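Local atomic coordinates of dihydropteroate synthase (Mycobacterium smegmatis, PDB entry 6OMZ), a protein that probably catalyses the condensation of para-aminobenzoate with 6-hydroxymethyl-7,8-dihydropterin diphosphate to give 7,8-dihydropteroate, a step in folate biosynthesis. Residues 32-35 against 41-44; 65-70 against 74-79; 147-152 against 166-171; 194-199 against 203-208. The protein carries 1 engineered substitution. All blocks are in the same frame, centred on the assembly; numbering follows the deposited sequence.

Contact 1. Residues 32-35 against 41-44; sequences QDSF and FIDT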
loop_
_atom_site.group_PDB
_atom_site.type_symbol
_atom_site.label_atom_id
_atom_site.label_comp_id
_atom_site.label_asym_id
_atom_site.label_seq_id
_atom_site.Cartn_x
_atom_site.Cartn_y
_atom_site.Cartn_z
ATOM N N GLN A 32 -8.815 -3.714 11.794
ATOM C CA GLN A 32 -9.675 -2.537 11.706
ATOM C C GLN A 32 -11.118 -2.930 11.396
ATOM O O GLN A 32 -12.057 -2.420 12.023
ATOM C CB GLN A 32 -9.135 -1.564 10.656
ATOM C CG GLN A 32 -9.585 -0.116 10.868
ATOM C CD GLN A 32 -9.002 0.505 12.133
ATOM O OE1 GLN A 32 -9.606 0.448 13.207
ATOM N NE2 GLN A 32 -7.820 1.100 12.009
ATOM N N ASP A 33 -11.318 -3.854 10.449
ATOM C CA ASP A 33 -12.677 -4.305 10.151
ATOM C C ASP A 33 -13.356 -4.877 11.385
ATOM O O ASP A 33 -14.550 -4.650 11.603
ATOM C CB ASP A 33 -12.669 -5.345 9.035
ATOM C CG ASP A 33 -12.403 -4.733 7.676
ATOM O OD1 ASP A 33 -12.267 -3.486 7.592
ATOM O OD2 ASP A 33 -12.324 -5.500 6.695
ATOM N N SER A 34 -12.610 -5.607 12.215
ATOM C CA SER A 34 -13.226 -6.281 13.354
ATOM C C SER A 34 -13.497 -5.327 14.508
ATOM O O SER A 34 -14.494 -5.484 15.223
ATOM C CB SER A 34 -12.337 -7.425 13.843
ATOM O OG SER A 34 -12.205 -8.425 12.852
ATOM N N PHE A 35 -12.625 -4.341 14.712
ATOM C CA PHE A 35 -12.601 -3.598 15.965
ATOM C C PHE A 35 -12.891 -2.111 15.840
ATOM O O PHE A 35 -13.152 -1.475 16.869
ATOM C CB PHE A 35 -11.236 -3.755 16.655
ATOM C CG PHE A 35 -10.878 -5.174 16.993
ATOM C CD1 PHE A 35 -11.844 -6.064 17.438
ATOM C CD2 PHE A 35 -9.571 -5.615 16.877
ATOM C CE1 PHE A 35 -11.514 -7.367 17.760
ATOM C CE2 PHE A 35 -9.234 -6.918 17.190
ATOM C CZ PHE A 35 -10.209 -7.795 17.640
ATOM N N PHE A 41 -14.793 -9.274 19.098
ATOM C CA PHE A 41 -14.147 -10.482 18.603
ATOM C C PHE A 41 -13.686 -10.311 17.161
ATOM O O PHE A 41 -14.288 -9.574 16.373
ATOM C CB PHE A 41 -15.085 -11.693 18.720
ATOM C CG PHE A 41 -15.516 -11.991 20.131
ATOM C CD1 PHE A 41 -14.630 -12.559 21.039
ATOM C CD2 PHE A 41 -16.809 -11.708 20.549
ATOM C CE1 PHE A 41 -15.024 -12.832 22.340
ATOM C CE2 PHE A 41 -17.209 -11.980 21.838
ATOM C CZ PHE A 41 -16.317 -12.546 22.740
ATOM N N ILE A 42 -12.585 -10.990 16.827
ATOM C CA ILE A 42 -12.112 -10.994 15.452
ATOM C C ILE A 42 -13.200 -11.576 14.566
ATOM O O ILE A 42 -13.875 -12.547 14.936
ATOM C CB ILE A 42 -10.795 -11.779 15.337
ATOM C CG1 ILE A 42 -9.654 -10.963 15.933
ATOM C CG2 ILE A 42 -10.469 -12.078 13.885
ATOM C CD1 ILE A 42 -9.257 -9.789 15.052
ATOM N N ASP A 43 -13.417 -10.949 13.404
ATOM C CA ASP A 43 -14.563 -11.272 12.554
ATOM C C ASP A 43 -14.049 -11.581 11.152
ATOM O O ASP A 43 -14.049 -10.723 10.265
ATOM C CB ASP A 43 -15.584 -10.130 12.556
ATOM C CG ASP A 43 -16.889 -10.511 11.876
ATOM O OD1 ASP A 43 -16.914 -11.509 11.121
ATOM O OD2 ASP A 43 -17.898 -9.807 12.093
ATOM N N THR A 44 -13.635 -12.832 10.957
ATOM C CA THR A 44 -13.127 -13.264 9.660
ATOM C C THR A 44 -14.155 -13.042 8.557
ATOM O O THR A 44 -13.820 -12.542 7.479
ATOM C CB THR A 44 -12.738 -14.743 9.726
ATOM O OG1 THR A 44 -11.649 -14.901 10.632
ATOM C CG2 THR A 44 -12.346 -15.261 8.351
HETATM O O HOH W 1 -16.019 -7.825 15.753
#

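Contact 2. Residues 65-70 against 74-79; sequences GGESTR and TRIDPG. With PMM (pterin-6-yl-methyl-monophosphate), chain D.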
loop_
_atom_site.group_PDB
_atom_site.type_symbol
_atom_site.label_atom_id
_atom_site.label_comp_id
_atom_site.label_asym_id
_atom_site.label_seq_id
_atom_site.Cartn_x
_atom_site.Cartn_y
_atom_site.Cartn_z
ATOM N N GLY A 65 -4.231 -6.996 5.731
ATOM C CA GLY A 65 -3.327 -6.661 6.825
ATOM C C GLY A 65 -3.945 -6.960 8.179
ATOM O O GLY A 65 -5.167 -6.976 8.336
ATOM N N GLY A 66 -3.080 -7.214 9.162
ATOM C CA GLY A 66 -3.557 -7.511 10.499
ATOM C C GLY A 66 -3.096 -6.515 11.539
ATOM O O GLY A 66 -3.532 -6.547 12.693
ATOM N N GLU A 67 -2.214 -5.617 11.132
ATOM C CA GLU A 67 -1.564 -4.700 12.044
ATOM C C GLU A 67 -1.757 -3.272 11.555
ATOM O O GLU A 67 -2.154 -3.022 10.413
ATOM C CB GLU A 67 -0.069 -5.028 12.171
ATOM C CG GLU A 67 0.460 -4.934 13.572
ATOM C CD GLU A 67 1.786 -5.635 13.718
ATOM O OE1 GLU A 67 2.692 -5.364 12.903
ATOM O OE2 GLU A 67 1.917 -6.471 14.637
ATOM N N SER A 68 -1.478 -2.337 12.456
ATOM C CA SER A 68 -1.375 -0.922 12.146
ATOM C C SER A 68 0.012 -0.463 12.579
ATOM O O SER A 68 0.614 -1.050 13.476
ATOM C CB SER A 68 -2.485 -0.136 12.872
ATOM O OG SER A 68 -2.148 1.223 13.055
ATOM N N THR A 69 0.536 0.569 11.925
ATOM C CA THR A 69 1.806 1.150 12.340
ATOM C C THR A 69 1.664 2.558 12.885
ATOM O O THR A 69 2.663 3.133 13.305
ATOM C CB THR A 69 2.797 1.181 11.172
ATOM O OG1 THR A 69 2.163 1.807 10.052
ATOM C CG2 THR A 69 3.256 -0.231 10.799
ATOM N N ARG A 70 0.464 3.127 12.897
ATOM C CA ARG A 70 0.331 4.522 13.289
ATOM C C ARG A 70 0.525 4.696 14.796
ATOM O O ARG A 70 0.362 3.747 15.568
ATOM C CB ARG A 70 -1.028 5.063 12.853
ATOM C CG ARG A 70 -2.226 4.419 13.491
ATOM C CD ARG A 70 -3.492 5.048 12.914
ATOM N NE ARG A 70 -3.332 5.226 11.474
ATOM C CZ ARG A 70 -3.768 4.357 10.566
ATOM N NH1 ARG A 70 -4.409 3.268 10.958
ATOM N NH2 ARG A 70 -3.548 4.563 9.269
ATOM N N THR A 74 -2.933 -0.233 18.922
ATOM C CA THR A 74 -2.786 -1.412 19.766
ATOM C C THR A 74 -1.683 -2.299 19.199
ATOM O O THR A 74 -1.668 -2.593 18.003
ATOM C CB THR A 74 -4.105 -2.181 19.834
ATOM O OG1 THR A 74 -5.118 -1.340 20.398
ATOM C CG2 THR A 74 -3.949 -3.434 20.685
ATOM N N ARG A 75 -0.748 -2.718 20.044
ATOM C CA ARG A 75 0.361 -3.549 19.590
ATOM C C ARG A 75 0.065 -5.021 19.842
ATOM O O ARG A 75 -0.468 -5.384 20.890
ATOM C CB ARG A 75 1.677 -3.139 20.262
ATOM C CG ARG A 75 2.418 -2.023 19.517
ATOM C CD ARG A 75 3.676 -1.587 20.264
ATOM N NE ARG A 75 4.894 -2.184 19.722
ATOM C CZ ARG A 75 6.078 -2.140 20.328
ATOM N NH1 ARG A 75 7.139 -2.704 19.764
ATOM N NH2 ARG A 75 6.199 -1.536 21.504
ATOM N N ILE A 76 0.404 -5.864 18.863
ATOM C CA ILE A 76 0.100 -7.289 18.909
ATOM C C ILE A 76 1.326 -8.100 18.505
ATOM O O ILE A 76 2.196 -7.638 17.765
ATOM C CB ILE A 76 -1.096 -7.660 17.999
ATOM C CG1 ILE A 76 -0.756 -7.370 16.540
ATOM C CG2 ILE A 76 -2.351 -6.897 18.410
ATOM C CD1 ILE A 76 -1.738 -7.978 15.565
ATOM N N ASP A 77 1.369 -9.339 18.996
ATOM C CA ASP A 77 2.442 -10.264 18.668
ATOM C C ASP A 77 2.327 -10.724 17.212
ATOM O O ASP A 77 1.226 -10.791 16.664
ATOM C CB ASP A 77 2.385 -11.460 19.616
ATOM C CG ASP A 77 3.325 -12.581 19.220
ATOM O OD1 ASP A 77 4.540 -12.467 19.478
ATOM O OD2 ASP A 77 2.843 -13.587 18.665
ATOM N N PRO A 78 3.450 -11.050 16.560
ATOM C CA PRO A 78 3.360 -11.574 15.179
ATOM C C PRO A 78 2.545 -12.854 15.061
ATOM O O PRO A 78 1.917 -13.083 14.015
ATOM C CB PRO A 78 4.829 -11.796 14.794
ATOM C CG PRO A 78 5.562 -10.764 15.588
ATOM C CD PRO A 78 4.824 -10.640 16.902
ATOM N N GLY A 79 2.530 -13.699 16.097
ATOM C CA GLY A 79 1.653 -14.862 16.067
ATOM C C GLY A 79 0.189 -14.476 15.959
ATOM O O GLY A 79 -0.582 -15.110 15.233
HETATM N N5 PMM D . -0.034 2.710 3.805
HETATM C C6 PMM D . -0.442 2.006 4.879
HETATM C C7 PMM D . -0.253 0.637 4.939
HETATM N N8 PMM D . 0.356 -0.086 3.991
HETATM N N1 PMM D . 1.452 -0.117 2.007
HETATM C C2 PMM D . 1.948 0.518 0.948
HETATM N N2 PMM D . 2.651 -0.162 0.038
HETATM N N3 PMM D . 1.802 1.862 0.748
HETATM C C4 PMM D . 1.146 2.721 1.604
HETATM O O4 PMM D . 1.037 3.914 1.340
HETATM C C4A PMM D . 0.595 2.065 2.809
HETATM C C8A PMM D . 0.780 0.634 2.944
HETATM C C9 PMM D . -0.996 2.790 6.033
HETATM O O10 PMM D . -2.286 3.349 5.670
HETATM P PA PMM D . -3.758 2.694 5.925
HETATM O O1P PMM D . -4.715 3.647 5.309
HETATM O O2P PMM D . -3.815 1.319 5.256
HETATM O O3P PMM D . -3.960 2.534 7.426
HETATM O O HOH W 2 1.602 -4.319 16.812
#

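Contact 3. Residues 147-152 against 166-171; sequences HWRSVD and VAEVRT. With DMS (dimethyl sulfoxide), chain C; EDO (1,2-ethanediol), chain K.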
loop_
_atom_site.group_PDB
_atom_site.type_symbol
_atom_site.label_atom_id
_atom_site.label_comp_id
_atom_site.label_asym_id
_atom_site.label_seq_id
_atom_site.Cartn_x
_atom_site.Cartn_y
_atom_site.Cartn_z
ATOM N N HIS A 147 8.999 2.954 0.958
ATOM C CA HIS A 147 10.016 3.820 1.548
ATOM C C HIS A 147 9.550 4.353 2.898
ATOM O O HIS A 147 8.539 5.055 2.981
ATOM C CB HIS A 147 10.356 5.004 0.651
ATOM C CG HIS A 147 11.439 5.858 1.223
ATOM N ND1 HIS A 147 11.196 6.841 2.157
ATOM C CD2 HIS A 147 12.782 5.828 1.044
ATOM C CE1 HIS A 147 12.340 7.397 2.512
ATOM N NE2 HIS A 147 13.319 6.803 1.850
ATOM N N TRP A 148 10.329 4.091 3.940
ATOM C CA TRP A 148 10.027 4.661 5.249
ATOM C C TRP A 148 11.349 4.765 5.994
ATOM O O TRP A 148 11.882 3.743 6.434
ATOM C CB TRP A 148 9.029 3.789 6.003
ATOM C CG TRP A 148 8.637 4.297 7.361
ATOM C CD1 TRP A 148 9.019 5.473 7.953
ATOM C CD2 TRP A 148 7.770 3.645 8.288
ATOM N NE1 TRP A 148 8.443 5.585 9.193
ATOM C CE2 TRP A 148 7.677 4.474 9.428
ATOM C CE3 TRP A 148 7.060 2.435 8.269
ATOM C CZ2 TRP A 148 6.892 4.137 10.541
ATOM C CZ3 TRP A 148 6.292 2.093 9.381
ATOM C CH2 TRP A 148 6.214 2.944 10.499
ATOM N N ARG A 149 11.887 5.974 6.127
ATOM C CA ARG A 149 13.168 6.146 6.805
ATOM C C ARG A 149 12.874 6.283 8.290
ATOM O O ARG A 149 12.257 7.262 8.723
ATOM C CB ARG A 149 13.943 7.350 6.277
ATOM C CG ARG A 149 15.379 7.377 6.833
ATOM C CD ARG A 149 16.105 8.686 6.531
ATOM N NE ARG A 149 16.337 8.881 5.102
ATOM C CZ ARG A 149 16.746 10.030 4.575
ATOM N NH1 ARG A 149 16.968 11.076 5.363
ATOM N NH2 ARG A 149 16.933 10.140 3.267
ATOM N N SER A 150 13.309 5.293 9.067
ATOM C CA SER A 150 12.894 5.135 10.443
ATOM C C SER A 150 14.103 4.662 11.257
ATOM O O SER A 150 14.189 3.511 11.681
ATOM C CB SER A 150 11.721 4.158 10.543
ATOM O OG SER A 150 11.129 4.195 11.828
ATOM N N VAL A 151 15.054 5.572 11.480
ATOM C CA VAL A 151 16.287 5.190 12.169
ATOM C C VAL A 151 16.071 5.020 13.675
ATOM O O VAL A 151 16.739 4.196 14.309
ATOM C CB VAL A 151 17.396 6.217 11.884
ATOM N N ASP A 152 15.153 5.778 14.272
ATOM C CA ASP A 152 14.957 5.788 15.717
ATOM C C ASP A 152 13.667 5.041 16.034
ATOM O O ASP A 152 12.572 5.574 15.834
ATOM C CB ASP A 152 14.915 7.224 16.240
ATOM C CG ASP A 152 14.748 7.304 17.752
ATOM O OD1 ASP A 152 14.611 6.253 18.419
ATOM O OD2 ASP A 152 14.759 8.440 18.273
ATOM N N VAL A 166 12.967 14.005 -2.905
ATOM C CA VAL A 166 12.696 13.272 -4.146
ATOM C C VAL A 166 13.865 12.356 -4.484
ATOM O O VAL A 166 13.691 11.148 -4.703
ATOM C CB VAL A 166 12.404 14.254 -5.293
ATOM C CG1 VAL A 166 12.307 13.495 -6.604
ATOM C CG2 VAL A 166 11.091 15.026 -5.012
ATOM N N ALA A 167 15.079 12.923 -4.518
ATOM C CA ALA A 167 16.259 12.146 -4.873
ATOM C C ALA A 167 16.574 11.105 -3.813
ATOM O O ALA A 167 17.047 10.009 -4.136
ATOM C CB ALA A 167 17.464 13.069 -5.082
ATOM N N GLU A 168 16.331 11.430 -2.540
ATOM C CA GLU A 168 16.718 10.516 -1.473
ATOM C C GLU A 168 15.776 9.327 -1.405
ATOM O O GLU A 168 16.214 8.199 -1.156
ATOM C CB GLU A 168 16.773 11.255 -0.136
ATOM C CG GLU A 168 17.904 12.293 -0.118
ATOM C CD GLU A 168 18.017 13.061 1.196
ATOM O OE1 GLU A 168 17.773 12.464 2.265
ATOM O OE2 GLU A 168 18.348 14.266 1.147
ATOM N N VAL A 169 14.480 9.560 -1.606
ATOM C CA VAL A 169 13.536 8.447 -1.652
ATOM C C VAL A 169 13.901 7.501 -2.790
ATOM O O VAL A 169 13.954 6.281 -2.606
ATOM C CB VAL A 169 12.091 8.961 -1.773
ATOM C CG1 VAL A 169 11.162 7.833 -2.211
ATOM C CG2 VAL A 169 11.624 9.509 -0.404
ATOM N N ARG A 170 14.171 8.056 -3.979
ATOM C CA ARG A 170 14.605 7.237 -5.110
ATOM C C ARG A 170 15.877 6.457 -4.781
ATOM O O ARG A 170 15.943 5.238 -4.983
ATOM C CB ARG A 170 14.817 8.110 -6.348
ATOM C CG ARG A 170 15.376 7.343 -7.551
ATOM C CD ARG A 170 15.673 8.253 -8.736
ATOM N NE ARG A 170 16.183 7.489 -9.878
ATOM C CZ ARG A 170 17.444 7.086 -10.004
ATOM N NH1 ARG A 170 18.332 7.373 -9.056
ATOM N NH2 ARG A 170 17.817 6.390 -11.073
ATOM N N THR A 171 16.899 7.140 -4.258
ATOM C CA THR A 171 18.150 6.459 -3.914
ATOM C C THR A 171 17.913 5.317 -2.935
ATOM O O THR A 171 18.456 4.216 -3.104
ATOM C CB THR A 171 19.153 7.458 -3.332
ATOM O OG1 THR A 171 19.471 8.436 -4.325
ATOM C CG2 THR A 171 20.437 6.755 -2.886
HETATM S S DMS C . 10.051 0.473 10.190
HETATM O O DMS C . 9.650 1.706 10.934
HETATM C C1 DMS C . 11.855 0.463 10.000
HETATM C C2 DMS C . 9.883 -0.942 11.312
HETATM C C1 EDO K . 12.957 1.130 2.647
HETATM O O1 EDO K . 11.944 1.599 3.550
HETATM C C2 EDO K . 13.834 2.300 2.222
HETATM O O2 EDO K . 14.343 2.962 3.386
HETATM O O HOH W 3 19.303 13.322 4.416
#

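Contact 4. Residues 194-199 against 203-208; sequences PGLGFA and EHNWAL. With PMM (pterin-6-yl-methyl-monophosphate), chain D.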
loop_
_atom_site.group_PDB
_atom_site.type_symbol
_atom_site.label_atom_id
_atom_site.label_comp_id
_atom_site.label_asym_id
_atom_site.label_seq_id
_atom_site.Cartn_x
_atom_site.Cartn_y
_atom_site.Cartn_z
ATOM N N PRO A 194 6.737 5.115 -2.805
ATOM C CA PRO A 194 7.397 6.233 -2.098
ATOM C C PRO A 194 6.991 6.381 -0.632
ATOM O O PRO A 194 7.588 7.205 0.071
ATOM C CB PRO A 194 6.978 7.464 -2.909
ATOM C CG PRO A 194 5.621 7.072 -3.498
ATOM C CD PRO A 194 5.754 5.585 -3.809
ATOM N N GLY A 195 5.995 5.646 -0.159
ATOM C CA GLY A 195 5.623 5.699 1.246
ATOM C C GLY A 195 5.107 7.063 1.670
ATOM O O GLY A 195 5.629 7.652 2.621
ATOM N N LEU A 196 4.085 7.574 0.977
ATOM C CA LEU A 196 3.574 8.905 1.282
ATOM C C LEU A 196 3.149 9.001 2.744
ATOM O O LEU A 196 2.501 8.101 3.280
ATOM C CB LEU A 196 2.389 9.237 0.363
ATOM C CG LEU A 196 2.623 9.134 -1.146
ATOM C CD1 LEU A 196 1.316 9.387 -1.910
ATOM C CD2 LEU A 196 3.696 10.132 -1.574
ATOM N N GLY A 197 3.542 10.089 3.409
ATOM C CA GLY A 197 3.146 10.327 4.779
ATOM C C GLY A 197 3.967 9.615 5.840
ATOM O O GLY A 197 3.875 9.976 7.016
ATOM N N PHE A 198 4.764 8.618 5.471
ATOM C CA PHE A 198 5.568 7.873 6.441
ATOM C C PHE A 198 6.849 8.655 6.714
ATOM O O PHE A 198 7.788 8.625 5.915
ATOM C CB PHE A 198 5.870 6.477 5.920
ATOM C CG PHE A 198 4.716 5.515 6.025
ATOM C CD1 PHE A 198 3.747 5.462 5.035
ATOM C CD2 PHE A 198 4.623 4.640 7.103
ATOM C CE1 PHE A 198 2.703 4.565 5.115
ATOM C CE2 PHE A 198 3.578 3.725 7.194
ATOM C CZ PHE A 198 2.607 3.693 6.199
ATOM N N ALA A 199 6.884 9.360 7.851
ATOM C CA ALA A 199 7.990 10.260 8.204
ATOM C C ALA A 199 8.235 11.267 7.086
ATOM O O ALA A 199 9.369 11.580 6.735
ATOM C CB ALA A 199 9.273 9.491 8.544
ATOM N N GLU A 203 4.236 18.610 2.183
ATOM C CA GLU A 203 5.009 19.162 1.071
ATOM C C GLU A 203 5.958 18.126 0.475
ATOM O O GLU A 203 6.175 18.103 -0.748
ATOM C CB GLU A 203 5.774 20.401 1.533
ATOM C CG GLU A 203 4.883 21.607 1.780
ATOM C CD GLU A 203 4.355 21.665 3.214
ATOM O OE1 GLU A 203 4.502 20.670 3.964
ATOM O OE2 GLU A 203 3.813 22.724 3.594
ATOM N N HIS A 204 6.538 17.263 1.315
ATOM C CA HIS A 204 7.310 16.138 0.791
ATOM C C HIS A 204 6.457 15.275 -0.135
ATOM O O HIS A 204 6.894 14.885 -1.223
ATOM C CB HIS A 204 7.857 15.287 1.937
ATOM C CG HIS A 204 8.918 15.961 2.749
ATOM N ND1 HIS A 204 9.152 15.632 4.067
ATOM C CD2 HIS A 204 9.812 16.929 2.437
ATOM C CE1 HIS A 204 10.143 16.372 4.535
ATOM N NE2 HIS A 204 10.559 17.170 3.567
ATOM N N ASN A 205 5.234 14.956 0.296
ATOM C CA ASN A 205 4.349 14.102 -0.493
ATOM C C ASN A 205 4.083 14.690 -1.878
ATOM O O ASN A 205 4.127 13.973 -2.890
ATOM C CB ASN A 205 3.030 13.891 0.255
ATOM C CG ASN A 205 3.168 12.940 1.429
ATOM O OD1 ASN A 205 4.221 12.326 1.637
ATOM N ND2 ASN A 205 2.095 12.791 2.191
ATOM N N TRP A 206 3.793 15.988 -1.941
ATOM C CA TRP A 206 3.440 16.586 -3.224
ATOM C C TRP A 206 4.655 16.650 -4.145
ATOM O O TRP A 206 4.522 16.480 -5.359
ATOM C CB TRP A 206 2.829 17.974 -3.021
ATOM C CG TRP A 206 1.458 17.931 -2.368
ATOM C CD1 TRP A 206 1.099 18.502 -1.177
ATOM C CD2 TRP A 206 0.280 17.270 -2.870
ATOM N NE1 TRP A 206 -0.226 18.231 -0.906
ATOM C CE2 TRP A 206 -0.749 17.478 -1.927
ATOM C CE3 TRP A 206 -0.004 16.533 -4.031
ATOM C CZ2 TRP A 206 -2.052 16.974 -2.105
ATOM C CZ3 TRP A 206 -1.298 16.030 -4.206
ATOM C CH2 TRP A 206 -2.300 16.247 -3.237
ATOM N N ALA A 207 5.851 16.878 -3.590
ATOM C CA ALA A 207 7.049 16.802 -4.424
ATOM C C ALA A 207 7.250 15.388 -4.960
ATOM O O ALA A 207 7.599 15.209 -6.132
ATOM C CB ALA A 207 8.291 17.271 -3.651
ATOM N N LEU A 208 7.005 14.367 -4.122
ATOM C CA LEU A 208 7.167 12.989 -4.580
ATOM C C LEU A 208 6.157 12.639 -5.660
ATOM O O LEU A 208 6.485 11.921 -6.613
ATOM C CB LEU A 208 7.028 12.017 -3.408
ATOM C CG LEU A 208 8.230 12.074 -2.460
ATOM C CD1 LEU A 208 7.865 11.462 -1.106
ATOM C CD2 LEU A 208 9.407 11.355 -3.106
HETATM N N5 PMM D . -0.034 2.710 3.805
HETATM C C6 PMM D . -0.442 2.006 4.879
HETATM C C7 PMM D . -0.253 0.637 4.939
HETATM N N8 PMM D . 0.356 -0.086 3.991
HETATM N N1 PMM D . 1.452 -0.117 2.007
HETATM C C2 PMM D . 1.948 0.518 0.948
HETATM N N2 PMM D . 2.651 -0.162 0.038
HETATM N N3 PMM D . 1.802 1.862 0.748
HETATM C C4 PMM D . 1.146 2.721 1.604
HETATM O O4 PMM D . 1.037 3.914 1.340
HETATM C C4A PMM D . 0.595 2.065 2.809
HETATM C C8A PMM D . 0.780 0.634 2.944
HETATM C C9 PMM D . -0.996 2.790 6.033
HETATM O O10 PMM D . -2.286 3.349 5.670
HETATM P PA PMM D . -3.758 2.694 5.925
HETATM O O1P PMM D . -4.715 3.647 5.309
HETATM O O2P PMM D . -3.815 1.319 5.256
HETATM O O3P PMM D . -3.960 2.534 7.426
#

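Contact 1. Residues 32-35 against 41-44
In the first beta-alpha loop of the TIM barrel, Ser34 of the short helix 30-35 meets Asp43, the N-cap residue of helix 44-56. The backbone N-H of Asp43 donates a hydrogen bond to Ser34 OG at 2.9 Å from N to OG, with an N-H...O angle of 154°. The hydroxyl lies beside its own backbone N (chi1 -64°). From there it can also donate back to the carbonyl of Val30, one helical turn earlier. Ser34 OG therefore accepts from the loop and donates within its own helix. The carboxylate of Asp43 does other work: its OD1 caps the backbone N of Arg46.

The second part of the contact is apolar. The Phe35 ring and the end of Ile42 meet obliquely, with Phe35 CZ 3.4 Å from Ile42 CD1. Ile42 turns its CG1 branch back toward the helix by two successive bends. CE1 of the same ring lies 3.7 Å from the carbonyl carbon of Phe41. Ser34 CB lies over one face of the ring, toward its rim. Arg84 of helix 78-93 touches both Phe35 and Ile42.

A water donates to Ser34 O at 2.8 Å. Its approach to Phe41 O is unusually short, and the exact length is doubtful.

One serine hydroxyl and one aromatic-aliphatic touch, perhaps helped by the water, thus tie the end of helix 30-35 to the start of helix 44-56. The polar bond uses a backbone N-H, so it probably helps to set the position of the capping residue itself, whose carboxylate then holds Arg46 N.

Contact 2. Residues 65-70 against 74-79
Van der Waals contact comes first, and Ile76 makes it against Gly66 and Glu67. Its CD1 methyl rests 3.7 Å from Gly66 O. Its CG1 lies 3.4 Å from Glu67 OE2 and 4.0 Å from Glu67 CG. The two side chains run past each other in opposite directions. Ile76 CG1 sits between the backbone N and the carbonyl carbon (chi1 63°), which sends this longer branch across to the glutamate.

The direct polar approach is not a bond. Glu67 OE2 and Ile76 O are 3.4 Å apart, and both are acceptors. A water mediates instead: it accepts from Ile76 N at 2.8 Å and donates weakly to Glu67 OE2. Outside partners hold the first backbone, with Gly66 O bonded to Thr31 OG1 and Glu67 O to Asn29 ND2.

The ligand interaction belongs to Arg70. Its NH2 donates to O3P of the bound pterin-6-yl-methyl-monophosphate at 2.8 Å, with an angle of 162°. The oxygen lies at the guanidinium edge, near its plane. The arginine chain bends at chi3 (42°) to bring this edge to the phosphate. A citric acid molecule, probably from the crystallisation liquor, also bonds to NH2.

The chemistry divides the loop in two. Toward helix 78-93, segment 65-70 has a loose link made of an isoleucine laid along a glutamate, carboxylate included, and one water. Toward the barrel mouth it carries an arginine whose positive charge probably helps to hold the phosphate of the ligand. Direct bonds hold the backbone of 65-70 to Asn29 and Thr31, not to segment 74-79.

Contact 3. Residues 147-152 against 166-171
Segment 147-152 leaves the end of strand 143-146 as an irregular chain, and segment 166-171 is a run of helix 165-182. The backbones are nearest at His147 and Val169, with CA atoms 6.6 Å apart.

At this point Val169 covers one face of the His147 imidazole. Its CG2 methyl stands 3.7 Å from the ring centroid, 12° off the normal, which makes a CH-pi contact. The ring is carried toward the helix because CG is anti to the backbone N (chi1 -177°). Its NE2 is hydrogen-bonded to Glu172 OE1 and its ND1 to Lys200 NZ, so both ring nitrogens have partners and the ring's rotation is well defined.

Farther from the strand, Arg149 and Glu168 form a salt bridge. Arg149 NH2 donates to Glu168 OE1 at 2.7 Å, and the bond is almost straight at 178°. It uses the anti lone pair of OE1, and the guanidinium and carboxylate planes are nearly coplanar. A water donates to the same OE1 at 2.8 Å and accepts weakly from Arg149 NH1. Glu172 OE2 is a second salt-bridge partner of Arg149 NH2, while Glu168 OE2 accepts from the backbone N of Asp164.

The contact joins the loop after strand 143-146 to the helix that follows it, within one beta-alpha unit of the barrel. Helix 202-210 lies against the same helix, with Leu208 touching Val169 and Ala207 touching Val166. On the strand side, the backbone of His147 is bonded to that of Asp193, at the end of the neighbouring strand 190-193.

Contact 4. Residues 194-199 against 203-208
Residues 195-198 form a type II beta turn, and its corner approaches helix 202-210, with the CA atoms of Leu196 and Asn205 5.5 Å apart. Phe198 N closes the turn on Gly195 O.

Asn205 holds the turn through its side-chain amide. Its OD1 accepts from Gly197 N at 2.9 Å, with an N-H...O angle of 146°. The donor comes from the side of the carbonyl, at a C=O...N angle of 106°. The same oxygen lies 3.5 Å from Leu196 CA. The amide reaches the turn because CG stands beside the backbone N of Asn205 (chi1 -74°).

The apolar part is looser. Leu196 CD2 lies 4.2 Å from Leu208 CB, and Pro194 CB lies 4.5 Å from Leu208 CD1.

Phe198 points away from the helix and puts its ring edge to the pterin. Its CE1 is 3.6 Å from N5 of the ligand.

The central peptide of the turn is gripped at both ends. Its N-H goes to buried Asn205, and its carbonyl, Leu196 O, goes to Lys229 NZ, whose residue also lines the ligand pocket. This probably steadies the turn that presents Phe198 to the ligand.

In the fold
All four contacts close beta-alpha loops of one TIM barrel, in series along the chain. Contact 4 is buried, contacts 2 and 3 are partly buried, and contact 1 lies at the surface, about 30 Å from contact 4 between centres. Contacts 2 and 4 both reach the bound pterin compound, one at its phosphate and the other at its ring. Contacts 3 and 4 are neighbours: Trp148 packs on Phe198, and helices 165-182 and 202-210 touch. Thr69 of contact 2 meets both of these aromatic residues. The chemistry changes with place: waters lie between the segments of contacts 1, 2 and 3, contact 3 adds a salt bridge, and contact 4 relies on an amide and leucines.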